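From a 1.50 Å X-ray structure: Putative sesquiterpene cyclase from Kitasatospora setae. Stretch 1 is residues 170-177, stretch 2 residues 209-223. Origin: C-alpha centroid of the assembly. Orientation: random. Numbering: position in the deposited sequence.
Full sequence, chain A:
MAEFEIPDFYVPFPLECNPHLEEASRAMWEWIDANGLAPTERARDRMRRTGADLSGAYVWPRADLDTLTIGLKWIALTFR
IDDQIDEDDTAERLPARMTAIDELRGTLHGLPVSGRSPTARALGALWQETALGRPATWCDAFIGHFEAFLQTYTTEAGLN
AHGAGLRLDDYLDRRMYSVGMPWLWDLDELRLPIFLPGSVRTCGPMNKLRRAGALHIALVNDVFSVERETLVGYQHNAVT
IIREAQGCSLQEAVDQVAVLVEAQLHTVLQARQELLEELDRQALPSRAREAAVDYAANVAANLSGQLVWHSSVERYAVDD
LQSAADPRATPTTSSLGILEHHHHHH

Stretch 1 (170-177) DYLDRRMY
Stretch 2, residues 209-223: LRRAGALHIALVNDV

Both stretches are helical throughout, interior segments of longer helices, with phi/psi mostly near -65/-40, though phi falls to -84° at Arg-174 and -89° at Tyr-177. Their axes cross almost perpendicularly, at 96°, and approach to 8.7 Å. Alanines sit at the nearest backbone points: the Met-176 and Ala-214 CA atoms lie 5.2 Å apart, those of Arg-175 and Ala-218 6.9 Å. Ala-214, Ala-218 and Asp-222, spaced four apart, all point toward the other helix.

Leu-215 (m, t) supplies the apolar centre, its CD2 lying 3.8 Å from Met-176 CB and 4.1 Å from Leu-172 CB. Leu-172 (m, t) also sets CD2 3.9 Å from Leu-219 CD2. Met-176 (p, t, m) meets Ala-214 CB to CB at 4.1 Å and brings SD to 3.8 Å from Arg-211 CG.

Charge pairs lie beyond this core in both directions along the second helix. Arg-211, extended with chi1 to chi3 all t, donates from NH1 to Asp-173 OD1 at 2.9 Å in a salt bridge; a water accepts from Arg-211 NH2 (2.9 Å) and donates to Asp-173 OD1 (3.2 Å). Arg-175 (t, p, t) lays its guanidinium face over Ala-218 CB, while its edge meets Asp-222 (m): NH2 and NE reach OD1 at 3.0 and 3.2 Å. Tyr-171 (t) donates from OH to Asp-222 OD2 at 2.5 Å, so both carboxylate oxygens are engaged.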

ATOM      1  N   ASP A 170      -5.782   3.389 -17.311  1.00 23.42           N
ATOM      2  CA  ASP A 170      -6.037   2.053 -16.781  1.00 23.80           C
ATOM      3  C   ASP A 170      -4.884   1.629 -15.875  1.00 21.59           C
ATOM      4  O   ASP A 170      -5.094   0.934 -14.839  1.00 24.04           O
ATOM      5  CB  ASP A 170      -6.171   1.038 -17.910  1.00 26.02           C
ATOM      6  CG  ASP A 170      -7.454   1.222 -18.720  1.00 29.26           C
ATOM      7  OD1 ASP A 170      -8.381   1.931 -18.296  1.00 31.20           O
ATOM      8  OD2 ASP A 170      -7.507   0.692 -19.835  1.00 39.54           O
ATOM      9  N   TYR A 171      -3.651   1.968 -16.255  1.00 19.17           N
ATOM     10  CA  TYR A 171      -2.482   1.708 -15.391  1.00 19.65           C
ATOM     11  C   TYR A 171      -2.688   2.331 -14.026  1.00 20.13           C
ATOM     12  O   TYR A 171      -2.489   1.667 -12.981  1.00 21.80           O
ATOM     13  CB  TYR A 171      -1.171   2.165 -16.031  1.00 21.46           C
ATOM     14  CG  TYR A 171       0.025   2.145 -15.067  1.00 21.01           C
ATOM     15  CD1 TYR A 171       0.609   0.968 -14.677  1.00 24.72           C
ATOM     16  CD2 TYR A 171       0.513   3.312 -14.516  1.00 22.97           C
ATOM     17  CE1 TYR A 171       1.672   0.956 -13.813  1.00 25.75           C
ATOM     18  CE2 TYR A 171       1.578   3.318 -13.651  1.00 22.85           C
ATOM     19  CZ  TYR A 171       2.174   2.125 -13.307  1.00 24.31           C
ATOM     20  OH  TYR A 171       3.223   2.086 -12.419  1.00 27.32           O
ATOM     21  N   LEU A 172      -3.083   3.610 -13.962  1.00 20.10           N
ATOM     22  CA  LEU A 172      -3.214   4.235 -12.639  1.00 20.68           C
ATOM     23  C   LEU A 172      -4.324   3.577 -11.799  1.00 21.56           C
ATOM     24  O   LEU A 172      -4.235   3.471 -10.580  1.00 20.63           O
ATOM     25  CB  LEU A 172      -3.453   5.757 -12.726  1.00 22.32           C
ATOM     26  CG  LEU A 172      -2.386   6.587 -13.423  1.00 27.08           C
ATOM     27  CD1 LEU A 172      -2.779   8.078 -13.462  1.00 33.46           C
ATOM     28  CD2 LEU A 172      -1.071   6.419 -12.711  1.00 28.01           C
ATOM     29  N   ASP A 173      -5.369   3.128 -12.460  1.00 21.49           N
ATOM     30  CA  ASP A 173      -6.491   2.495 -11.776  1.00 21.74           C
ATOM     31  C   ASP A 173      -6.001   1.237 -11.068  1.00 20.90           C
ATOM     32  O   ASP A 173      -6.485   0.952  -9.953  1.00 24.93           O
ATOM     33  CB  ASP A 173      -7.573   2.104 -12.760  1.00 23.72           C
ATOM     34  CG  ASP A 173      -8.440   3.272 -13.212  1.00 25.99           C
ATOM     35  OD1 ASP A 173      -8.411   4.355 -12.589  1.00 29.43           O
ATOM     36  OD2 ASP A 173      -9.274   3.052 -14.130  1.00 29.18           O
ATOM     37  N   ARG A 174      -5.107   0.485 -11.672  1.00 19.67           N
ATOM     38  CA  ARG A 174      -4.520  -0.724 -11.050  1.00 21.21           C
ATOM     39  C   ARG A 174      -3.334  -0.425 -10.126  1.00 19.40           C
ATOM     40  O   ARG A 174      -3.167  -1.082  -9.047  1.00 19.09           O
ATOM     41  CB  ARG A 174      -4.211  -1.809 -12.043  1.00 29.76           C
ATOM     42  CG  ARG A 174      -3.027  -1.595 -12.879  1.00 27.65           C
ATOM     43  CD  ARG A 174      -2.796  -2.875 -13.716  1.00 34.22           C
ATOM     44  NE  ARG A 174      -1.770  -2.571 -14.670  1.00 32.58           N
ATOM     45  CZ  ARG A 174      -2.003  -1.989 -15.860  1.00 34.18           C
ATOM     46  NH1 ARG A 174      -0.991  -1.714 -16.652  1.00 36.44           N
ATOM     47  NH2 ARG A 174      -3.240  -1.688 -16.251  1.00 32.65           N
ATOM     48  N   ARG A 175      -2.562   0.612 -10.458  1.00 20.39           N
ATOM     49  CA  ARG A 175      -1.393   0.979  -9.696  1.00 17.64           C
ATOM     50  C   ARG A 175      -1.757   1.433  -8.274  1.00 16.96           C
ATOM     51  O   ARG A 175      -0.980   1.229  -7.329  1.00 18.40           O
ATOM     52  CB  ARG A 175      -0.586   2.072 -10.412  1.00 18.39           C
ATOM     53  CG  ARG A 175       0.730   2.366  -9.798  1.00 21.95           C
ATOM     54  CD  ARG A 175       1.663   1.200  -9.799  1.00 22.68           C
ATOM     55  NE  ARG A 175       2.996   1.605  -9.399  1.00 22.77           N
ATOM     56  CZ  ARG A 175       3.668   1.098  -8.374  1.00 23.08           C
ATOM     57  NH1 ARG A 175       3.167   0.100  -7.623  1.00 21.63           N
ATOM     58  NH2 ARG A 175       4.832   1.604  -8.099  1.00 24.61           N
ATOM     59  N   MET A 176      -2.903   2.088  -8.104  1.00 17.53           N
ATOM     60  CA  MET A 176      -3.324   2.504  -6.755  1.00 16.80           C
ATOM     61  C   MET A 176      -3.486   1.284  -5.850  1.00 17.24           C
ATOM     62  O   MET A 176      -3.326   1.423  -4.652  1.00 18.85           O
ATOM     63  CB  MET A 176      -4.545   3.385  -6.702  1.00 23.78           C
ATOM     64  CG  MET A 176      -5.815   2.782  -7.086  1.00 26.22           C
ATOM     65  SD  MET A 176      -7.268   3.743  -6.441  1.00 26.61           S
ATOM     66  CE  MET A 176      -7.388   3.519  -4.677  1.00 29.59           C
ATOM     67  N   TYR A 177      -3.823   0.136  -6.413  1.00 16.59           N
ATOM     68  CA  TYR A 177      -3.877  -1.141  -5.609  1.00 17.90           C
ATOM     69  C   TYR A 177      -2.541  -1.893  -5.577  1.00 15.52           C
ATOM     70  O   TYR A 177      -2.196  -2.482  -4.540  1.00 17.86           O
ATOM     71  CB  TYR A 177      -5.003  -2.010  -6.108  1.00 17.94           C
ATOM     72  CG  TYR A 177      -6.328  -1.332  -5.924  1.00 19.62           C
ATOM     73  CD1 TYR A 177      -6.874  -1.109  -4.662  1.00 20.73           C
ATOM     74  CD2 TYR A 177      -7.045  -0.863  -7.026  1.00 24.47           C
ATOM     75  CE1 TYR A 177      -8.086  -0.447  -4.515  1.00 21.38           C
ATOM     76  CE2 TYR A 177      -8.239  -0.201  -6.871  1.00 25.72           C
ATOM     77  CZ  TYR A 177      -8.744   0.018  -5.615  1.00 28.64           C
ATOM     78  OH  TYR A 177      -9.957   0.658  -5.439  1.00 28.61           O
ATOM     79  N   LEU A 209      -8.859  10.928  -1.201  1.00 22.94           N
ATOM     80  CA  LEU A 209      -7.577  10.973  -0.468  1.00 22.52           C
ATOM     81  C   LEU A 209      -6.778   9.682  -0.647  1.00 18.79           C
ATOM     82  O   LEU A 209      -5.546   9.741  -0.871  1.00 22.11           O
ATOM     83  CB  LEU A 209      -7.876  11.191   1.043  1.00 24.66           C
ATOM     84  CG  LEU A 209      -6.667  11.200   1.992  1.00 25.36           C
ATOM     85  CD1 LEU A 209      -5.678  12.284   1.653  1.00 26.30           C
ATOM     86  CD2 LEU A 209      -7.160  11.340   3.428  1.00 29.39           C
ATOM     87  N   ARG A 210      -7.456   8.561  -0.482  1.00 20.28           N
ATOM     88  CA  ARG A 210      -6.817   7.239  -0.568  1.00 19.55           C
ATOM     89  C   ARG A 210      -6.208   7.069  -1.984  1.00 18.40           C
ATOM     90  O   ARG A 210      -5.062   6.664  -2.123  1.00 19.10           O
ATOM     91  CB  ARG A 210      -7.850   6.136  -0.292  1.00 20.56           C
ATOM     92  CG  ARG A 210      -7.387   4.691  -0.409  1.00 21.70           C
ATOM     93  CD  ARG A 210      -8.470   3.647  -0.155  1.00 23.46           C
ATOM     94  NE  ARG A 210      -8.965   3.806   1.201  1.00 22.73           N
ATOM     95  CZ  ARG A 210     -10.185   4.263   1.571  1.00 25.22           C
ATOM     96  NH1 ARG A 210     -11.133   4.519   0.714  1.00 27.24           N
ATOM     97  NH2 ARG A 210     -10.433   4.420   2.869  1.00 25.16           N
ATOM     98  N   ARG A 211      -6.964   7.367  -3.023  1.00 18.75           N
ATOM     99  CA  ARG A 211      -6.467   7.227  -4.385  1.00 18.21           C
ATOM    100  C   ARG A 211      -5.312   8.148  -4.666  1.00 18.01           C
ATOM    101  O   ARG A 211      -4.254   7.715  -5.188  1.00 18.77           O
ATOM    102  CB  ARG A 211      -7.595   7.438  -5.415  1.00 21.38           C
ATOM    103  CG  ARG A 211      -7.038   7.481  -6.848  1.00 22.39           C
ATOM    104  CD  ARG A 211      -8.160   7.636  -7.866  1.00 27.73           C
ATOM    105  NE  ARG A 211      -7.576   7.927  -9.168  1.00 28.95           N
ATOM    106  CZ  ARG A 211      -7.474   7.102 -10.205  1.00 29.86           C
ATOM    107  NH1 ARG A 211      -7.933   5.872 -10.173  1.00 32.46           N
ATOM    108  NH2 ARG A 211      -6.918   7.574 -11.314  1.00 32.72           N
ATOM    109  N   ALA A 212      -5.438   9.428  -4.324  1.00 19.52           N
ATOM    110  CA  ALA A 212      -4.381  10.369  -4.608  1.00 20.93           C
ATOM    111  C   ALA A 212      -3.135  10.100  -3.829  1.00 18.99           C
ATOM    112  O   ALA A 212      -2.003  10.232  -4.354  1.00 19.76           O
ATOM    113  CB  ALA A 212      -4.862  11.793  -4.378  1.00 23.12           C
ATOM    114  N   GLY A 213      -3.275   9.734  -2.549  1.00 19.16           N
ATOM    115  CA  GLY A 213      -2.120   9.420  -1.760  1.00 20.39           C
ATOM    116  C   GLY A 213      -1.406   8.197  -2.306  1.00 18.50           C
ATOM    117  O   GLY A 213      -0.157   8.156  -2.407  1.00 19.77           O
ATOM    118  N   ALA A 214      -2.194   7.170  -2.657  1.00 16.96           N
ATOM    119  CA  ALA A 214      -1.624   5.912  -3.192  1.00 16.27           C
ATOM    120  C   ALA A 214      -0.884   6.221  -4.504  1.00 16.88           C
ATOM    121  O   ALA A 214       0.206   5.680  -4.740  1.00 17.71           O
ATOM    122  CB  ALA A 214      -2.667   4.830  -3.394  1.00 16.85           C
ATOM    123  N   LEU A 215      -1.457   7.069  -5.341  1.00 16.77           N
ATOM    124  CA  LEU A 215      -0.864   7.392  -6.626  1.00 18.25           C
ATOM    125  C   LEU A 215       0.350   8.297  -6.484  1.00 18.81           C
ATOM    126  O   LEU A 215       1.320   8.126  -7.229  1.00 19.34           O
ATOM    127  CB  LEU A 215      -1.875   7.977  -7.598  1.00 18.82           C
ATOM    128  CG  LEU A 215      -2.893   6.946  -8.134  1.00 19.76           C
ATOM    129  CD1 LEU A 215      -3.864   7.658  -9.076  1.00 22.41           C
ATOM    130  CD2 LEU A 215      -2.273   5.677  -8.788  1.00 21.08           C
ATOM    131  N   HIS A 216       0.354   9.203  -5.525  1.00 19.94           N
ATOM    132  CA  HIS A 216       1.563  10.014  -5.296  1.00 20.45           C
ATOM    133  C   HIS A 216       2.760   9.117  -4.988  1.00 18.66           C
ATOM    134  O   HIS A 216       3.823   9.184  -5.618  1.00 20.92           O
ATOM    135  CB  HIS A 216       1.349  10.976  -4.155  1.00 19.59           C
ATOM    136  CG  HIS A 216       2.493  11.900  -3.907  1.00 21.63           C
ATOM    137  ND1 HIS A 216       3.647  11.510  -3.270  1.00 21.48           N
ATOM    138  CD2 HIS A 216       2.662  13.212  -4.232  1.00 24.36           C
ATOM    139  CE1 HIS A 216       4.474  12.554  -3.186  1.00 23.11           C
ATOM    140  NE2 HIS A 216       3.898  13.594  -3.754  1.00 24.76           N
ATOM    141  N   ILE A 217       2.565   8.185  -4.034  1.00 18.54           N
ATOM    142  CA  ILE A 217       3.555   7.256  -3.597  1.00 19.67           C
ATOM    143  C   ILE A 217       3.986   6.386  -4.741  1.00 18.64           C
ATOM    144  O   ILE A 217       5.185   6.115  -4.931  1.00 21.12           O
ATOM    145  CB  ILE A 217       2.989   6.455  -2.389  1.00 19.13           C
ATOM    146  CG1 ILE A 217       2.815   7.392  -1.185  1.00 20.27           C
ATOM    147  CG2 ILE A 217       3.835   5.276  -2.055  1.00 19.59           C
ATOM    148  CD1 ILE A 217       1.951   6.840  -0.067  1.00 19.79           C
ATOM    149  N   ALA A 218       3.028   5.826  -5.475  1.00 17.95           N
ATOM    150  CA  ALA A 218       3.356   4.922  -6.578  1.00 18.98           C
ATOM    151  C   ALA A 218       4.084   5.581  -7.710  1.00 18.95           C
ATOM    152  O   ALA A 218       5.018   4.965  -8.282  1.00 20.21           O
ATOM    153  CB  ALA A 218       2.121   4.264  -7.122  1.00 18.19           C
ATOM    154  N   LEU A 219       3.702   6.809  -8.045  1.00 19.55           N
ATOM    155  CA  LEU A 219       4.318   7.505  -9.161  1.00 20.17           C
ATOM    156  C   LEU A 219       5.754   7.924  -8.797  1.00 21.60           C
ATOM    157  O   LEU A 219       6.659   7.875  -9.647  1.00 22.75           O
ATOM    158  CB  LEU A 219       3.490   8.708  -9.574  1.00 19.22           C
ATOM    159  CG  LEU A 219       2.192   8.360 -10.281  1.00 21.36           C
ATOM    160  CD1 LEU A 219       1.258   9.528 -10.336  1.00 23.10           C
ATOM    161  CD2 LEU A 219       2.446   7.809 -11.674  1.00 23.41           C
ATOM    162  N   VAL A 220       5.956   8.329  -7.541  1.00 22.59           N
ATOM    163  CA  VAL A 220       7.326   8.617  -7.082  1.00 22.90           C
ATOM    164  C   VAL A 220       8.142   7.323  -7.180  1.00 24.02           C
ATOM    165  O   VAL A 220       9.277   7.341  -7.695  1.00 26.72           O
ATOM    166  CB  VAL A 220       7.319   9.222  -5.659  1.00 24.53           C
ATOM    167  CG1 VAL A 220       8.714   9.179  -5.024  1.00 28.68           C
ATOM    168  CG2 VAL A 220       6.734  10.606  -5.735  1.00 26.27           C
ATOM    169  N   ASN A 221       7.596   6.201  -6.699  1.00 22.68           N
ATOM    170  CA  ASN A 221       8.219   4.863  -6.840  1.00 21.26           C
ATOM    171  C   ASN A 221       8.577   4.584  -8.306  1.00 25.09           C
ATOM    172  O   ASN A 221       9.677   4.143  -8.580  1.00 27.37           O
ATOM    173  CB  ASN A 221       7.361   3.741  -6.224  1.00 23.73           C
ATOM    174  CG  ASN A 221       7.922   2.339  -6.446  1.00 38.37           C
ATOM    175  OD1 ASN A 221       7.708   1.731  -7.500  1.00 45.89           O
ATOM    176  ND2 ASN A 221       8.596   1.791  -5.433  1.00 41.56           N
ATOM    177  N   ASP A 222       7.682   4.890  -9.239  1.00 23.06           N
ATOM    178  CA  ASP A 222       7.908   4.614 -10.652  1.00 24.56           C
ATOM    179  C   ASP A 222       9.145   5.386 -11.139  1.00 26.13           C
ATOM    180  O   ASP A 222       9.962   4.853 -11.890  1.00 27.82           O
ATOM    181  CB  ASP A 222       6.693   4.989 -11.514  1.00 23.31           C
ATOM    182  CG  ASP A 222       5.553   4.014 -11.441  1.00 24.49           C
ATOM    183  OD1 ASP A 222       5.575   3.038 -10.671  1.00 22.56           O
ATOM    184  OD2 ASP A 222       4.566   4.240 -12.202  1.00 25.03           O
ATOM    185  N   VAL A 223       9.257   6.641 -10.741  1.00 24.80           N
ATOM    186  CA  VAL A 223      10.387   7.468 -11.168  1.00 25.52           C
ATOM    187  C   VAL A 223      11.716   6.912 -10.647  1.00 30.25           C
ATOM    188  O   VAL A 223      12.708   6.837 -11.400  1.00 32.42           O
ATOM    189  CB  VAL A 223      10.199   8.941 -10.769  1.00 26.78           C
ATOM    190  CG1 VAL A 223      11.459   9.765 -11.022  1.00 28.98           C
ATOM    191  CG2 VAL A 223       9.004   9.558 -11.504  1.00 25.04           C
TER
HETATM  192  O   HOH W   1      -6.862   6.775 -14.061  1.00 29.97           O